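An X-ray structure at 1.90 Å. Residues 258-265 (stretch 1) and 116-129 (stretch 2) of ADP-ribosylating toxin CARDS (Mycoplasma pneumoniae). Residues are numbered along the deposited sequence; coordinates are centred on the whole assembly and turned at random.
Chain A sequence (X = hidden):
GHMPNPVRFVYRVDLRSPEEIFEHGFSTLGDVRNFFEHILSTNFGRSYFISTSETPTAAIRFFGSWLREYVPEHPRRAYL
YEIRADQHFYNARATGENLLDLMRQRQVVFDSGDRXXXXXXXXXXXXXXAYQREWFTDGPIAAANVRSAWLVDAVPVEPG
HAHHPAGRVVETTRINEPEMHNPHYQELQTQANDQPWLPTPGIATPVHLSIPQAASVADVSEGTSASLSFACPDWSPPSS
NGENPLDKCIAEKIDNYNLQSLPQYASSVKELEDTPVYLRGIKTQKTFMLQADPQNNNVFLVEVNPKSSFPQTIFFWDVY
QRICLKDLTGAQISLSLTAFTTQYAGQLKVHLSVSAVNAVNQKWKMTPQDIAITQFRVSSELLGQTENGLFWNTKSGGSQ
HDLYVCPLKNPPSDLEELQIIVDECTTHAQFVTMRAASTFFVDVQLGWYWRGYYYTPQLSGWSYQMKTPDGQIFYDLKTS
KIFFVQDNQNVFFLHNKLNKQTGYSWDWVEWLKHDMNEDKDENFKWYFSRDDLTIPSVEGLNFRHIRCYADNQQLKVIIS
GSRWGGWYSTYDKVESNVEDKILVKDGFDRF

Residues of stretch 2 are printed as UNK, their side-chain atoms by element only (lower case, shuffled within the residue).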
# COMPACT_ATOMS: atom_id res chain seq x y z
N ASN A 258 14.52 -20.33 -1.53
CA ASN A 258 15.58 -19.76 -0.73
C ASN A 258 15.47 -18.25 -0.85
O ASN A 258 15.05 -17.73 -1.90
CB ASN A 258 16.95 -20.26 -1.20
CG ASN A 258 17.18 -21.71 -0.82
OD1 ASN A 258 16.76 -22.15 0.25
ND2 ASN A 258 17.83 -22.47 -1.70
N LEU A 259 15.84 -17.54 0.21
CA LEU A 259 15.64 -16.10 0.28
C LEU A 259 16.26 -15.33 -0.88
O LEU A 259 15.69 -14.34 -1.36
CB LEU A 259 16.15 -15.57 1.63
CG LEU A 259 15.58 -14.24 2.12
CD1 LEU A 259 14.06 -14.20 1.92
CD2 LEU A 259 15.93 -13.99 3.59
N GLN A 260 17.43 -15.78 -1.33
CA GLN A 260 18.13 -15.12 -2.42
C GLN A 260 17.46 -15.41 -3.77
O GLN A 260 17.76 -14.77 -4.77
CB GLN A 260 19.61 -15.53 -2.43
CG GLN A 260 19.85 -17.02 -2.71
CD GLN A 260 19.81 -17.89 -1.45
OE1 GLN A 260 19.14 -17.57 -0.46
NE2 GLN A 260 20.53 -19.02 -1.48
N SER A 261 16.53 -16.37 -3.77
CA SER A 261 15.82 -16.78 -4.99
C SER A 261 14.39 -16.22 -5.09
O SER A 261 13.71 -16.42 -6.09
CB SER A 261 15.71 -18.30 -5.03
OG SER A 261 16.99 -18.89 -5.13
N LEU A 262 13.95 -15.53 -4.04
CA LEU A 262 12.57 -15.05 -3.93
C LEU A 262 12.27 -14.04 -5.04
O LEU A 262 12.93 -13.01 -5.13
CB LEU A 262 12.38 -14.43 -2.53
CG LEU A 262 11.01 -14.05 -1.99
CD1 LEU A 262 10.03 -15.22 -2.07
CD2 LEU A 262 11.17 -13.56 -0.54
N PRO A 263 11.29 -14.35 -5.91
CA PRO A 263 11.01 -13.44 -7.03
C PRO A 263 10.05 -12.32 -6.63
O PRO A 263 9.22 -12.51 -5.74
CB PRO A 263 10.32 -14.35 -8.05
CG PRO A 263 9.61 -15.37 -7.20
CD PRO A 263 10.52 -15.61 -6.01
N GLN A 264 10.13 -11.19 -7.32
CA GLN A 264 9.21 -10.09 -7.09
C GLN A 264 7.77 -10.47 -7.48
O GLN A 264 6.82 -10.05 -6.82
CB GLN A 264 9.64 -8.88 -7.91
CG GLN A 264 8.69 -7.71 -7.80
CD GLN A 264 9.42 -6.40 -7.68
OE1 GLN A 264 10.03 -5.92 -8.64
NE2 GLN A 264 9.38 -5.81 -6.49
N TYR A 265 7.63 -11.23 -8.56
CA TYR A 265 6.29 -11.63 -9.03
C TYR A 265 6.09 -13.13 -9.01
O TYR A 265 7.05 -13.88 -9.15
CB TYR A 265 6.04 -11.09 -10.45
CG TYR A 265 6.11 -9.60 -10.49
CD1 TYR A 265 5.13 -8.83 -9.89
CD2 TYR A 265 7.17 -8.95 -11.10
CE1 TYR A 265 5.20 -7.45 -9.88
CE2 TYR A 265 7.25 -7.56 -11.11
CZ TYR A 265 6.26 -6.82 -10.50
OH TYR A 265 6.31 -5.43 -10.50
N UNK A 116 22.54 -8.83 4.97
CA UNK A 116 22.18 -8.95 3.55
C UNK A 116 20.88 -9.74 3.40
O UNK A 116 19.97 -9.33 2.69
c UNK A 116 24.12 -10.42 0.45
o UNK A 116 24.00 -10.51 -0.80
c UNK A 116 23.31 -9.59 2.74
o UNK A 116 25.12 -10.87 1.07
c UNK A 116 23.01 -9.72 1.24
N UNK A 117 20.80 -10.88 4.09
CA UNK A 117 19.59 -11.69 4.06
C UNK A 117 18.38 -10.96 4.65
O UNK A 117 17.27 -11.06 4.12
s UNK A 117 21.25 -15.29 5.30
c UNK A 117 19.69 -16.17 5.45
c UNK A 117 19.80 -13.00 4.82
c UNK A 117 20.83 -13.92 4.20
N UNK A 118 18.59 -10.25 5.75
CA UNK A 118 17.48 -9.53 6.38
C UNK A 118 16.95 -8.45 5.44
O UNK A 118 15.74 -8.22 5.36
c UNK A 118 17.91 -8.91 7.71
N UNK A 119 17.85 -7.79 4.73
CA UNK A 119 17.44 -6.75 3.78
C UNK A 119 16.66 -7.31 2.59
O UNK A 119 15.79 -6.63 2.03
c UNK A 119 18.65 -5.89 3.35
o UNK A 119 20.80 -3.41 5.15
n UNK A 119 21.04 -4.49 3.19
c UNK A 119 19.10 -4.99 4.50
c UNK A 119 20.40 -4.27 4.23
N UNK A 120 16.95 -8.55 2.21
CA UNK A 120 16.14 -9.24 1.21
C UNK A 120 14.73 -9.46 1.76
O UNK A 120 13.74 -9.31 1.04
c UNK A 120 18.03 -10.52 0.05
c UNK A 120 16.73 -10.59 0.84
s UNK A 120 18.73 -12.18 -0.12
c UNK A 120 20.19 -11.79 -1.10
N UNK A 121 14.65 -9.83 3.03
CA UNK A 121 13.37 -9.99 3.70
C UNK A 121 12.58 -8.68 3.76
O UNK A 121 11.37 -8.65 3.48
N UNK A 122 13.27 -7.60 4.12
CA UNK A 122 12.64 -6.29 4.20
C UNK A 122 12.17 -5.83 2.82
O UNK A 122 11.11 -5.24 2.68
c UNK A 122 12.70 -5.71 7.16
c UNK A 122 13.59 -5.22 4.84
c UNK A 122 12.96 -3.82 4.79
c UNK A 122 13.90 -5.56 6.31
N UNK A 123 12.97 -6.11 1.79
CA UNK A 123 12.57 -5.75 0.42
C UNK A 123 11.26 -6.43 0.02
O UNK A 123 10.36 -5.81 -0.56
c UNK A 123 14.55 -5.91 -2.96
n UNK A 123 15.18 -3.71 -5.85
c UNK A 123 15.35 -4.29 -4.66
n UNK A 123 16.40 -3.95 -3.91
c UNK A 123 13.67 -6.09 -0.58
c UNK A 123 13.32 -5.70 -2.04
n UNK A 123 14.47 -5.20 -4.24
N UNK A 124 11.15 -7.72 0.34
CA UNK A 124 9.91 -8.46 0.10
C UNK A 124 8.73 -7.86 0.87
O UNK A 124 7.65 -7.69 0.31
c UNK A 124 10.09 -9.92 0.44
N UNK A 125 8.94 -7.54 2.15
CA UNK A 125 7.88 -6.92 2.96
C UNK A 125 7.44 -5.58 2.36
O UNK A 125 6.25 -5.25 2.35
c UNK A 125 6.15 -6.66 5.48
c UNK A 125 8.18 -5.82 6.71
c UNK A 125 8.39 -6.68 4.38
c UNK A 125 7.49 -5.92 5.36
N UNK A 126 8.41 -4.82 1.86
CA UNK A 126 8.17 -3.47 1.33
C UNK A 126 7.42 -3.47 0.01
O UNK A 126 6.71 -2.51 -0.32
c UNK A 126 11.51 -1.58 1.89
n UNK A 126 13.27 1.15 3.58
n UNK A 126 13.52 0.30 1.44
c UNK A 126 12.92 0.28 2.64
c UNK A 126 9.51 -2.78 1.08
n UNK A 126 11.96 -0.60 2.87
c UNK A 126 10.18 -2.22 2.33
N UNK A 127 7.63 -4.52 -0.76
CA UNK A 127 7.12 -4.55 -2.12
C UNK A 127 6.05 -5.64 -2.21
O UNK A 127 4.86 -5.36 -2.00
c UNK A 127 9.22 -3.49 -3.03
c UNK A 127 8.27 -4.67 -3.17
o UNK A 127 9.00 -5.89 -2.97
N UNK A 128 6.48 -6.88 -2.41
CA UNK A 128 5.58 -8.03 -2.61
C UNK A 128 4.42 -8.20 -1.62
O UNK A 128 3.28 -8.46 -2.04
c UNK A 128 6.39 -9.34 -2.67
o UNK A 128 7.33 -9.27 -3.72
N UNK A 129 4.71 -8.10 -0.31
CA UNK A 129 3.67 -8.32 0.69
C UNK A 129 3.03 -7.06 1.26
O UNK A 129 2.12 -7.15 2.07
c UNK A 129 6.17 -10.71 1.62
c UNK A 129 4.23 -9.14 1.87
c UNK A 129 4.54 -12.68 0.53
c UNK A 129 4.01 -11.44 0.90
c UNK A 129 5.89 -12.93 0.70
c UNK A 129 6.71 -11.95 1.25
c UNK A 129 4.81 -10.46 1.45
O HOH W 1 9.30 -11.01 -3.23

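Position 116, on a helix that begins earlier in the chain, carries three carbons, the third bearing two oxygens; this unbranched chain ending in a carboxylate, extended and clear of stretch 1, is Glu116. At 117 come two carbons, a sulfur and a terminal carbon, a thioether. The CB lies 4.2 Å from Leu259 CD2, and the backbone O of 117 is closer still, 3.3 Å from Leu259 CD2, so the leucine packs against helix backbone as well as side chain: Met117.

Position 118 has one carbon, pointing away: Ala118. Position 119 has three carbons ending in one oxygen and one nitrogen, an amide, also turned away and hydrogen-bonded elsewhere in the structure: Gln119. Position 120 repeats the thioether pattern but points toward stretch 1. Its CB meets Leu259 CG at 4.0 Å, while the sulfur reaches Gln260 CA at 3.8 Å, so the one side chain touches both the leucine and the backbone of Gln260: Met120.

Position 121 has no side-chain atoms, and its N stands 4.4 Å from Leu259 CD2, leaving the leucine beside bare backbone: Gly121. Position 122 has four carbons, forked at the first, with one arm two carbons long, out of reach: Ile122. Position 123 has three carbons, a nitrogen, then a carbon with two more nitrogens, a guanidinium; its CB points toward stretch 1, but the side chain makes no contact with it: Arg123.

Position 124 is a single carbon, its CB 3.9 Å from Leu262 CD2: Ala124, a small apolar seat for a leucine. Position 125 has four carbons forked at the second, out of reach: Leu125. Position 126 has three carbons, a nitrogen, then a carbon with two more nitrogens, also out of reach: Arg126.

At 127, where helical phi/psi is first lost, one carbon bears an oxygen and a carbon. The oxygen sits 3.5 Å from Gln264 NE2: Thr127. Its OG1 donates to Arg123 O at 2.8 Å, tying the hydroxyl back to the helix. Position 128 has one carbon and one oxygen; the oxygen lies 3.2 Å from Gln264 O, at best a weak hydrogen bond: Ser128. Its OG is also 2.7 Å from the O of a water that donates to Pro263 O at 2.9 Å. Position 129 has one carbon and a six-carbon ring; its CA-to-CB bond points sideways and the ring, though nearer, makes no contact: Phe129.

The contact follows a simple plan. Positions 117, 120 and 124 receive two leucines from a segment without regular helix or strand; past the helix, polar contacts take over, with Ser128 and one water meeting backbone carbonyls. The two stretches bury 397 Å² between them, both sides summed, with apolar packing at the helix and a lightly hydrated polar end.

Stretch 2 (116-129) EMAQMGIRALRTSF
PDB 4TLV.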